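Local atomic coordinates of eukaryotic peptide chain release factor GTP-binding subunit (Schizosaccharomyces pombe, PDB entry 1R5B), a protein that serves as the GTP-binding subunit of a translation release factor and carries a P-loop domain of the elongation factor Tu type. Residues A[148-153]-A[184-189]; A[168-173]-A[214-219]; A[36-41]-A[459-464]; A[116-121]-A[255-260]. All blocks are in the same frame, centred on the assembly; numbering follows the deposited sequence.

Interaction 1. Residues A[148-153]-A[184-189]; sequences GVLVIS and LVVVIN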
# COMPACT_ATOMS: atom_id res chain seq x y z
N GLY A 148 -9.11 9.15 -1.62
CA GLY A 148 -10.30 9.96 -1.62
C GLY A 148 -11.24 9.39 -2.66
O GLY A 148 -10.82 9.13 -3.79
N VAL A 149 -12.48 9.14 -2.27
CA VAL A 149 -13.48 8.61 -3.18
C VAL A 149 -14.60 9.64 -3.31
O VAL A 149 -15.29 9.93 -2.33
CB VAL A 149 -14.07 7.29 -2.68
CG1 VAL A 149 -15.10 6.75 -3.70
CG2 VAL A 149 -12.98 6.24 -2.46
N LEU A 150 -14.74 10.23 -4.49
CA LEU A 150 -15.84 11.17 -4.75
C LEU A 150 -17.00 10.36 -5.31
O LEU A 150 -16.87 9.73 -6.35
CB LEU A 150 -15.39 12.26 -5.74
CG LEU A 150 -16.44 13.26 -6.23
CD1 LEU A 150 -16.96 14.09 -5.08
CD2 LEU A 150 -15.84 14.16 -7.30
N VAL A 151 -18.14 10.36 -4.61
CA VAL A 151 -19.32 9.59 -5.03
C VAL A 151 -20.30 10.50 -5.73
O VAL A 151 -20.76 11.48 -5.16
CB VAL A 151 -20.00 8.91 -3.84
CG1 VAL A 151 -21.03 7.90 -4.32
CG2 VAL A 151 -18.95 8.20 -2.96
N ILE A 152 -20.59 10.18 -6.99
CA ILE A 152 -21.47 10.99 -7.83
C ILE A 152 -22.70 10.18 -8.25
O ILE A 152 -22.58 9.01 -8.58
CB ILE A 152 -20.72 11.47 -9.09
CG1 ILE A 152 -19.52 12.36 -8.71
CG2 ILE A 152 -21.66 12.23 -10.03
CD1 ILE A 152 -19.88 13.74 -8.18
N SER A 153 -23.87 10.79 -8.21
CA SER A 153 -25.09 10.14 -8.67
C SER A 153 -25.18 10.22 -10.19
O SER A 153 -24.98 11.28 -10.77
CB SER A 153 -26.32 10.81 -8.08
OG SER A 153 -27.50 10.31 -8.70
N LEU A 184 -7.71 10.95 -7.49
CA LEU A 184 -9.08 10.88 -7.05
C LEU A 184 -9.75 9.65 -7.64
O LEU A 184 -9.69 9.42 -8.84
CB LEU A 184 -9.81 12.14 -7.52
CG LEU A 184 -11.19 12.42 -6.97
CD1 LEU A 184 -11.14 12.55 -5.47
CD2 LEU A 184 -11.71 13.70 -7.58
N VAL A 185 -10.36 8.85 -6.78
CA VAL A 185 -11.26 7.79 -7.22
C VAL A 185 -12.68 8.35 -7.27
O VAL A 185 -13.19 8.86 -6.27
CB VAL A 185 -11.21 6.58 -6.28
CG1 VAL A 185 -12.15 5.50 -6.74
CG2 VAL A 185 -9.78 6.04 -6.18
N VAL A 186 -13.31 8.29 -8.44
CA VAL A 186 -14.63 8.85 -8.66
C VAL A 186 -15.57 7.69 -8.94
O VAL A 186 -15.43 6.98 -9.95
CB VAL A 186 -14.64 9.81 -9.87
CG1 VAL A 186 -16.07 10.25 -10.20
CG2 VAL A 186 -13.78 11.00 -9.60
N VAL A 187 -16.52 7.48 -8.04
CA VAL A 187 -17.47 6.39 -8.13
C VAL A 187 -18.80 6.92 -8.69
O VAL A 187 -19.45 7.78 -8.10
CB VAL A 187 -17.59 5.72 -6.74
CG1 VAL A 187 -18.87 5.02 -6.57
CG2 VAL A 187 -16.43 4.72 -6.55
N ILE A 188 -19.18 6.44 -9.87
CA ILE A 188 -20.44 6.81 -10.48
C ILE A 188 -21.50 5.84 -9.93
O ILE A 188 -21.56 4.68 -10.34
CB ILE A 188 -20.36 6.71 -12.03
CG1 ILE A 188 -19.21 7.55 -12.61
CG2 ILE A 188 -21.69 7.13 -12.66
CD1 ILE A 188 -19.29 8.99 -12.34
N ASN A 189 -22.34 6.34 -9.01
CA ASN A 189 -23.29 5.51 -8.26
C ASN A 189 -24.68 5.50 -8.90
O ASN A 189 -24.95 6.26 -9.83
CB ASN A 189 -23.36 6.05 -6.83
CG ASN A 189 -24.06 5.10 -5.86
OD1 ASN A 189 -24.66 5.54 -4.87
ND2 ASN A 189 -23.96 3.81 -6.12
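Five backbone hydrogen bonds join 148-153 and 184-189 as neighbouring parallel strands of the central sheet of the P-loop GTPase fold. Residues 184-189 give and take on one edge of 148-153: Val185 N and Val187 N reach Gly148 O and Leu150 O, Leu150 N and Ile152 N return to Val185 O and Val187 O, and Asn189 N closes the series on Ile152 O at 2.7 Å. The bond from Ile152 N to Val187 O is essentially linear at the hydrogen (180°), whereas that from Leu150 N to Val185 O, also 2.7 Å, is more bent (151°). Val185 O takes a second contact from Val149 CA at 3.1 Å, a CA-H...O approach.

Side chains alternate between the two sheet faces. On one, Val149 CG1, anti to its backbone N, crosses obliquely to Val187 CG2 at 3.7 Å, and Val151 CG1 lies alongside Asn189 CB, 3.9 Å apart. Opposite them, Leu150 CD2 meets Leu184 CD2 and Ile152 CG1 faces Val186 CG1.

Further out, strand 42-50 bonds to the other edge of 148-153, helix 169-178 makes the beta-alpha-beta crossover and packs on Leu150, Ile152 and Leu184, and helix 200-218 places Leu210 on Ile152, Val186 and Ile188. Asn189 opens the Asn-Lys-x-Asp signature of P-loop GTPases, and Val151 touches the probable P-loop. At the strand end, Ser153 OG is held by Glu158 OE2 and the backbone N of Arg155.

Interaction 2. Residues A[168-173]-A[214-219]; sequences QTREHA and LRRVAG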
# COMPACT_ATOMS: atom_id res chain seq x y z
N GLN A 168 -23.09 21.22 -5.40
CA GLN A 168 -21.98 21.10 -4.45
C GLN A 168 -20.73 20.47 -5.05
O GLN A 168 -19.70 20.45 -4.41
CB GLN A 168 -22.43 20.31 -3.22
CG GLN A 168 -23.06 21.19 -2.15
CD GLN A 168 -23.64 20.41 -0.99
OE1 GLN A 168 -23.23 19.28 -0.71
NE2 GLN A 168 -24.60 21.02 -0.29
N THR A 169 -20.82 19.96 -6.27
CA THR A 169 -19.73 19.19 -6.86
C THR A 169 -18.41 19.97 -6.99
O THR A 169 -17.34 19.39 -6.87
CB THR A 169 -20.16 18.63 -8.22
OG1 THR A 169 -21.26 17.74 -8.03
CG2 THR A 169 -19.06 17.75 -8.84
N ARG A 170 -18.50 21.28 -7.23
CA ARG A 170 -17.32 22.13 -7.28
C ARG A 170 -16.65 22.10 -5.91
O ARG A 170 -15.47 21.79 -5.79
CB ARG A 170 -17.68 23.56 -7.64
CG ARG A 170 -16.54 24.54 -7.47
CD ARG A 170 -16.68 25.81 -8.26
NE ARG A 170 -15.38 26.33 -8.68
CZ ARG A 170 -15.17 27.10 -9.76
NH1 ARG A 170 -16.17 27.47 -10.55
NH2 ARG A 170 -13.93 27.51 -10.04
N GLU A 171 -17.43 22.41 -4.89
CA GLU A 171 -16.96 22.42 -3.52
C GLU A 171 -16.40 21.05 -3.10
O GLU A 171 -15.43 20.97 -2.36
CB GLU A 171 -18.08 22.88 -2.59
CG GLU A 171 -17.86 22.62 -1.11
CD GLU A 171 -19.00 23.18 -0.27
OE1 GLU A 171 -19.20 24.42 -0.30
OE2 GLU A 171 -19.69 22.37 0.41
N HIS A 172 -16.99 19.98 -3.62
CA HIS A 172 -16.52 18.63 -3.32
C HIS A 172 -15.16 18.34 -3.93
O HIS A 172 -14.33 17.71 -3.28
CB HIS A 172 -17.54 17.59 -3.78
CG HIS A 172 -18.78 17.57 -2.95
ND1 HIS A 172 -19.89 16.82 -3.28
CD2 HIS A 172 -19.09 18.23 -1.81
CE1 HIS A 172 -20.83 17.02 -2.37
NE2 HIS A 172 -20.37 17.87 -1.47
N ALA A 173 -14.93 18.79 -5.15
CA ALA A 173 -13.63 18.60 -5.78
C ALA A 173 -12.57 19.48 -5.10
O ALA A 173 -11.45 19.04 -4.88
CB ALA A 173 -13.69 18.91 -7.27
N LEU A 214 -13.74 18.67 -13.40
CA LEU A 214 -12.77 18.47 -12.32
C LEU A 214 -11.43 19.12 -12.65
O LEU A 214 -10.77 19.68 -11.78
CB LEU A 214 -12.56 16.99 -12.04
CG LEU A 214 -13.72 16.30 -11.31
CD1 LEU A 214 -13.48 14.79 -11.27
CD2 LEU A 214 -13.90 16.84 -9.90
N ARG A 215 -11.04 19.05 -13.92
CA ARG A 215 -9.90 19.80 -14.40
C ARG A 215 -10.14 21.31 -14.26
O ARG A 215 -9.27 22.04 -13.78
CB ARG A 215 -9.61 19.45 -15.87
CG ARG A 215 -8.44 20.23 -16.51
CD ARG A 215 -7.09 20.02 -15.81
NE ARG A 215 -6.05 20.91 -16.36
CZ ARG A 215 -4.77 20.92 -15.97
NH1 ARG A 215 -4.35 20.12 -15.01
NH2 ARG A 215 -3.92 21.76 -16.54
N ARG A 216 -11.31 21.79 -14.65
CA ARG A 216 -11.55 23.22 -14.61
C ARG A 216 -11.50 23.77 -13.19
O ARG A 216 -10.86 24.78 -12.94
CB ARG A 216 -12.89 23.57 -15.25
CG ARG A 216 -13.16 25.07 -15.29
CD ARG A 216 -14.36 25.48 -16.12
NE ARG A 216 -15.50 25.77 -15.27
CZ ARG A 216 -16.54 24.96 -15.08
NH1 ARG A 216 -16.63 23.78 -15.69
NH2 ARG A 216 -17.52 25.35 -14.26
N VAL A 217 -12.19 23.12 -12.27
CA VAL A 217 -12.39 23.70 -10.95
C VAL A 217 -11.30 23.29 -9.97
O VAL A 217 -11.15 23.92 -8.94
CB VAL A 217 -13.78 23.37 -10.39
CG1 VAL A 217 -14.87 23.68 -11.42
CG2 VAL A 217 -13.87 21.91 -9.93
N ALA A 218 -10.55 22.25 -10.30
CA ALA A 218 -9.57 21.71 -9.36
C ALA A 218 -8.32 21.10 -9.98
O ALA A 218 -7.54 20.50 -9.29
CB ALA A 218 -10.24 20.70 -8.42
N GLY A 219 -8.11 21.26 -11.28
CA GLY A 219 -6.86 20.88 -11.90
C GLY A 219 -6.61 19.41 -12.17
O GLY A 219 -5.60 19.09 -12.78
O HOH W 1 -12.17 26.12 -8.16
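With CG anti to its backbone N (chi1 170°) and a bend at chi3, the Arg170 side chain runs out from helix 169-178 and crosses Val217 obliquely. Val217 meets it with CG1 anti to its own carbonyl carbon (chi1 -50°), which leaves CG2 in the crowded position between the backbone N and the carbonyl, aimed at Ala173. Val217 CG1 thus stands 3.8 Å above one face of the Arg170 guanidinium, over its centre, and the same methyl also lies over a face of the Arg216 guanidinium. Lattice neighbours touch both arginines and may influence their poses.

Deeper in, Ala173 CB packs against three groups: Leu214 CD2 at 3.4 Å, a tight approach, Val217 CG2 at 4.0 Å and Ala218 CB at 4.1 Å. Helices 169-178 and 200-218 are both layered on one face of the GTPase sheet; their short segments 169-173 and 214-218 cross at 69° with axes 9.4 Å apart. Arg177 of the first helix adds a bond from NE to Ala218 O.

Arg170 NH1 and Arg216 NH2 are only 4.5 Å apart, so the apolar interior gives way to an exposed edge carrying two positive charges. These probably repel mildly, while a water in the plane of the Arg170 group, accepting from Arg170 NH2 at 2.9 Å and donating to Val217 O at 2.5 Å, bridges the two helices.

Interaction 3. Residues A[36-41]-A[459-464]; sequences KDMYGK and VGKVVK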
# COMPACT_ATOMS: atom_id res chain seq x y z
N LYS A 36 -0.10 -15.10 7.34
CA LYS A 36 -1.14 -14.24 7.89
C LYS A 36 -1.07 -14.37 9.40
O LYS A 36 -0.67 -15.42 9.90
CB LYS A 36 -2.52 -14.67 7.37
CG LYS A 36 -2.66 -14.57 5.85
CD LYS A 36 -3.89 -15.33 5.34
CE LYS A 36 -5.17 -14.52 5.53
NZ LYS A 36 -6.38 -15.37 5.35
N ASP A 37 -1.43 -13.31 10.14
CA ASP A 37 -1.31 -13.30 11.61
C ASP A 37 0.08 -12.83 12.05
O ASP A 37 0.21 -12.12 13.05
CB ASP A 37 -1.62 -14.67 12.23
CG ASP A 37 -1.90 -14.60 13.73
OD1 ASP A 37 -2.10 -15.68 14.34
OD2 ASP A 37 -1.93 -13.54 14.40
N MET A 38 1.12 -13.25 11.32
CA MET A 38 2.44 -12.61 11.43
C MET A 38 2.40 -11.29 10.62
O MET A 38 2.32 -10.20 11.19
CB MET A 38 3.55 -13.56 10.94
CG MET A 38 4.93 -12.91 10.64
SD MET A 38 5.98 -12.67 12.09
CE MET A 38 6.34 -14.33 12.54
N TYR A 39 2.43 -11.40 9.30
CA TYR A 39 2.36 -10.24 8.42
C TYR A 39 0.90 -9.79 8.26
O TYR A 39 0.16 -10.30 7.40
CB TYR A 39 3.01 -10.57 7.06
CG TYR A 39 4.37 -11.28 7.11
CD1 TYR A 39 4.55 -12.52 6.48
CD2 TYR A 39 5.47 -10.71 7.76
CE1 TYR A 39 5.80 -13.17 6.50
CE2 TYR A 39 6.71 -11.38 7.80
CZ TYR A 39 6.86 -12.60 7.15
OH TYR A 39 8.08 -13.25 7.15
N GLY A 40 0.47 -8.85 9.10
CA GLY A 40 -0.90 -8.36 9.07
C GLY A 40 -1.20 -7.47 7.87
O GLY A 40 -0.26 -6.96 7.22
N LYS A 41 -2.49 -7.31 7.57
CA LYS A 41 -2.96 -6.43 6.49
C LYS A 41 -2.51 -4.97 6.63
O LYS A 41 -2.44 -4.43 7.73
CB LYS A 41 -4.49 -6.46 6.42
CG LYS A 41 -5.06 -7.78 5.93
CD LYS A 41 -6.56 -7.88 6.16
CE LYS A 41 -7.06 -9.30 5.98
NZ LYS A 41 -7.97 -9.43 4.84
N VAL A 459 10.68 -17.05 9.74
CA VAL A 459 10.12 -15.83 9.14
C VAL A 459 9.77 -14.86 10.25
O VAL A 459 9.37 -15.26 11.34
CB VAL A 459 8.84 -16.10 8.29
CG1 VAL A 459 9.20 -16.61 6.89
CG2 VAL A 459 7.88 -17.06 8.99
N GLY A 460 9.91 -13.57 9.96
CA GLY A 460 9.72 -12.56 10.98
C GLY A 460 9.56 -11.15 10.47
O GLY A 460 9.85 -10.85 9.32
N LYS A 461 9.08 -10.28 11.36
CA LYS A 461 8.98 -8.86 11.10
C LYS A 461 9.68 -8.08 12.20
O LYS A 461 9.76 -8.57 13.33
CB LYS A 461 7.51 -8.44 11.03
CG LYS A 461 6.72 -8.59 12.33
CD LYS A 461 5.29 -9.08 12.06
CE LYS A 461 4.57 -9.51 13.34
NZ LYS A 461 3.17 -9.02 13.38
N VAL A 462 10.17 -6.88 11.89
CA VAL A 462 10.88 -6.06 12.88
C VAL A 462 9.88 -5.12 13.54
O VAL A 462 9.00 -4.62 12.86
CB VAL A 462 12.12 -5.27 12.28
CG1 VAL A 462 12.30 -5.50 10.79
CG2 VAL A 462 12.09 -3.78 12.63
N VAL A 463 10.01 -4.91 14.85
CA VAL A 463 9.04 -4.12 15.63
C VAL A 463 9.61 -2.87 16.28
O VAL A 463 8.86 -2.00 16.72
CB VAL A 463 8.33 -5.00 16.73
CG1 VAL A 463 9.33 -5.57 17.72
CG2 VAL A 463 7.23 -4.22 17.45
N LYS A 464 10.94 -2.79 16.35
CA LYS A 464 11.59 -1.58 16.86
C LYS A 464 13.03 -1.47 16.37
O LYS A 464 13.74 -2.47 16.31
CB LYS A 464 11.55 -1.55 18.40
CG LYS A 464 12.20 -0.30 19.01
CD LYS A 464 11.62 0.08 20.39
CE LYS A 464 12.71 0.19 21.47
NZ LYS A 464 12.45 1.27 22.47
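Lys461, Met38 and Tyr39 form the dense part of this contact, where a weakly bonded helical turn and the loop leading into strand 42-50 of the GTPase sheet meet strand 457-466 of the C-terminal beta domain. Lys461 leaves its strand with CG in the crowded position between backbone N and carbonyl carbon (chi1 65°). Its chain, bent at chi2 and chi4, then slides past Met38 in the opposite direction. Met38 SD lies 3.7 Å from Lys461 CD and at an equal distance from CE, and the lysine ends in a bond from NZ to Met38 O at 2.6 Å, in the carbonyl plane and on a lone pair. Folded at chi2 and chi3, Met38 puts its CE methyl 3.4 Å from Val459 O.

Tyr39 works alongside. Met38 CG sits over one face of the phenol, offset toward the rim, while Gly460 O lies at the ring edge in plane, 3.5 Å from Tyr39 CE2. The Tyr39 and Val459 side chains cross at about a right angle, with Tyr39 OH 3.2 Å from Val459 CB; the hydroxyl has a weak hydrogen bond to Phe448 O. Arg447 adds a cation-pi contact to the ring.

The other side is looser. Asp37 and Gly40 are solvent-exposed, and Asp37 OD2 stays 6.9 Å from Lys461 NZ, too far for a salt bridge.

The lysine charge is therefore held by a backbone carbonyl, with the aspartate probably giving at most a weak electrostatic pull, and Lys461 contributes both a polar and an apolar contact to the junction between the lead-in segment and the C-terminal domain.

Interaction 4. Residues A[116-121]-A[255-260]; sequences FETEHR and SLLEYL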
# COMPACT_ATOMS: atom_id res chain seq x y z
N PHE A 116 -13.01 -1.36 7.26
CA PHE A 116 -13.35 -2.55 6.51
C PHE A 116 -12.11 -3.16 5.85
O PHE A 116 -11.09 -2.51 5.74
CB PHE A 116 -14.40 -2.24 5.46
CG PHE A 116 -13.95 -1.29 4.39
CD1 PHE A 116 -13.44 -1.78 3.19
CD2 PHE A 116 -14.04 0.07 4.56
CE1 PHE A 116 -13.03 -0.92 2.19
CE2 PHE A 116 -13.62 0.94 3.56
CZ PHE A 116 -13.12 0.44 2.37
N GLU A 117 -12.21 -4.41 5.41
CA GLU A 117 -11.05 -5.11 4.88
C GLU A 117 -11.27 -5.70 3.50
O GLU A 117 -12.37 -6.10 3.14
CB GLU A 117 -10.62 -6.24 5.81
CG GLU A 117 -10.33 -5.81 7.24
CD GLU A 117 -9.51 -6.83 8.00
OE1 GLU A 117 -9.40 -7.98 7.52
OE2 GLU A 117 -8.98 -6.50 9.08
N THR A 118 -10.18 -5.72 2.75
CA THR A 118 -10.03 -6.49 1.53
C THR A 118 -8.92 -7.50 1.82
O THR A 118 -8.46 -7.59 2.95
CB THR A 118 -9.60 -5.55 0.40
OG1 THR A 118 -8.38 -4.86 0.75
CG2 THR A 118 -10.65 -4.46 0.19
N GLU A 119 -8.48 -8.24 0.79
CA GLU A 119 -7.54 -9.34 1.00
C GLU A 119 -6.24 -8.84 1.62
O GLU A 119 -5.73 -9.43 2.56
CB GLU A 119 -7.26 -10.08 -0.32
CG GLU A 119 -6.52 -11.41 -0.17
CD GLU A 119 -5.98 -11.96 -1.49
OE1 GLU A 119 -5.29 -13.01 -1.48
OE2 GLU A 119 -6.24 -11.35 -2.55
N HIS A 120 -5.71 -7.72 1.12
CA HIS A 120 -4.41 -7.22 1.56
C HIS A 120 -4.44 -6.01 2.48
O HIS A 120 -3.41 -5.66 3.04
CB HIS A 120 -3.55 -6.88 0.34
CG HIS A 120 -3.39 -8.01 -0.63
ND1 HIS A 120 -2.68 -9.15 -0.34
CD2 HIS A 120 -3.84 -8.16 -1.90
CE1 HIS A 120 -2.71 -9.96 -1.38
NE2 HIS A 120 -3.40 -9.38 -2.34
N ARG A 121 -5.60 -5.37 2.65
CA ARG A 121 -5.64 -4.08 3.35
C ARG A 121 -6.77 -3.90 4.36
O ARG A 121 -7.85 -4.46 4.20
CB ARG A 121 -5.73 -2.94 2.33
CG ARG A 121 -4.45 -2.71 1.57
CD ARG A 121 -4.57 -1.69 0.43
NE ARG A 121 -3.27 -1.45 -0.16
CZ ARG A 121 -3.05 -0.80 -1.30
NH1 ARG A 121 -4.04 -0.27 -2.00
NH2 ARG A 121 -1.80 -0.66 -1.71
N SER A 255 -14.01 -4.26 -9.67
CA SER A 255 -14.94 -3.72 -8.68
C SER A 255 -14.24 -2.67 -7.83
O SER A 255 -13.02 -2.63 -7.79
CB SER A 255 -15.49 -4.82 -7.78
OG SER A 255 -14.50 -5.26 -6.86
N LEU A 256 -15.01 -1.85 -7.15
CA LEU A 256 -14.43 -0.82 -6.31
C LEU A 256 -13.41 -1.43 -5.34
O LEU A 256 -12.27 -1.00 -5.33
CB LEU A 256 -15.50 -0.05 -5.54
CG LEU A 256 -14.97 0.98 -4.55
CD1 LEU A 256 -14.03 1.94 -5.26
CD2 LEU A 256 -16.11 1.72 -3.91
N LEU A 257 -13.83 -2.42 -4.56
CA LEU A 257 -12.95 -2.99 -3.55
C LEU A 257 -11.73 -3.67 -4.16
O LEU A 257 -10.66 -3.67 -3.57
CB LEU A 257 -13.70 -3.98 -2.65
CG LEU A 257 -14.74 -3.36 -1.70
CD1 LEU A 257 -15.32 -4.44 -0.84
CD2 LEU A 257 -14.17 -2.27 -0.83
N GLU A 258 -11.89 -4.23 -5.35
CA GLU A 258 -10.80 -4.88 -6.04
C GLU A 258 -9.74 -3.85 -6.42
O GLU A 258 -8.55 -4.10 -6.30
CB GLU A 258 -11.35 -5.56 -7.29
CG GLU A 258 -10.34 -6.29 -8.14
CD GLU A 258 -10.98 -6.90 -9.37
OE1 GLU A 258 -12.22 -7.07 -9.39
OE2 GLU A 258 -10.23 -7.22 -10.32
N TYR A 259 -10.19 -2.70 -6.88
CA TYR A 259 -9.31 -1.59 -7.22
C TYR A 259 -8.65 -0.98 -5.96
O TYR A 259 -7.45 -0.69 -5.96
CB TYR A 259 -10.09 -0.51 -7.98
CG TYR A 259 -9.23 0.66 -8.30
CD1 TYR A 259 -8.34 0.60 -9.37
CD2 TYR A 259 -9.24 1.79 -7.51
CE1 TYR A 259 -7.51 1.67 -9.66
CE2 TYR A 259 -8.40 2.87 -7.79
CZ TYR A 259 -7.54 2.79 -8.86
OH TYR A 259 -6.71 3.83 -9.14
N LEU A 260 -9.43 -0.77 -4.90
CA LEU A 260 -8.91 -0.24 -3.63
C LEU A 260 -7.82 -1.16 -3.05
O LEU A 260 -6.87 -0.69 -2.43
CB LEU A 260 -10.04 -0.11 -2.62
CG LEU A 260 -10.67 1.26 -2.28
CD1 LEU A 260 -10.58 2.24 -3.41
CD2 LEU A 260 -12.12 1.07 -1.80
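Arg121 NH1 is gripped by two carbonyl oxygens, Leu260 O in the last turn of helix 256-262 and Met263 O just beyond it. The bond from Arg121 NH1 to Leu260 O measures 2.9 Å, with the oxygen at the guanidinium edge, near its plane, and the donor in the carbonyl plane; the 140° angle at the hydrogen makes it somewhat bent. An extended chain from CG to NE carries the group across, and NE is salt-bridged to Glu42. The cation probably also benefits from the negative end of the helix.

The turn at 118-120 joins strands 115-117 and 121-125 as a beta hairpin at the margin of the GTPase sheet, and Thr118 N to Arg121 O closes it at 3.0 Å. Thr118 OG1, in the crowded position between backbone N and carbonyl, takes a weak bond from Arg121 N and is held by Asp261 OD1. Thr118 CG2 then lies 3.8 Å from Leu257 O.

On the strand before the turn, Phe116 and Leu257 meet tip to tip, CE1 to CD2 at 3.5 Å, while Leu260 CD2 lies at the ring edge. At the helix start, Ser255 and Glu258 form a capping box, with Glu258 N bonded to Ser255 OG.

In the fold
Interactions 1, 2 and 4 belong to the GTPase domain, and interaction 3 joins that domain's lead-in segment to the C-terminal beta domain. Interactions 1 and 2 alternate along the chain, their centres about 12 Å apart, and touch where Leu150 and Val186 of the sheet meet His172 and Leu214 of the helices. From the opposite sheet face, Leu256 and Tyr259 of interaction 4 reach Val185 and Val187. Interaction 3 spans nearly the whole chain, with segments 418 residues apart, and lies about 34 Å from interaction 1 between centres. Its segment 36-41, through Lys41, also touches the hairpin of interaction 4, so the lead-in segment meets both the hairpin and the C-terminal domain.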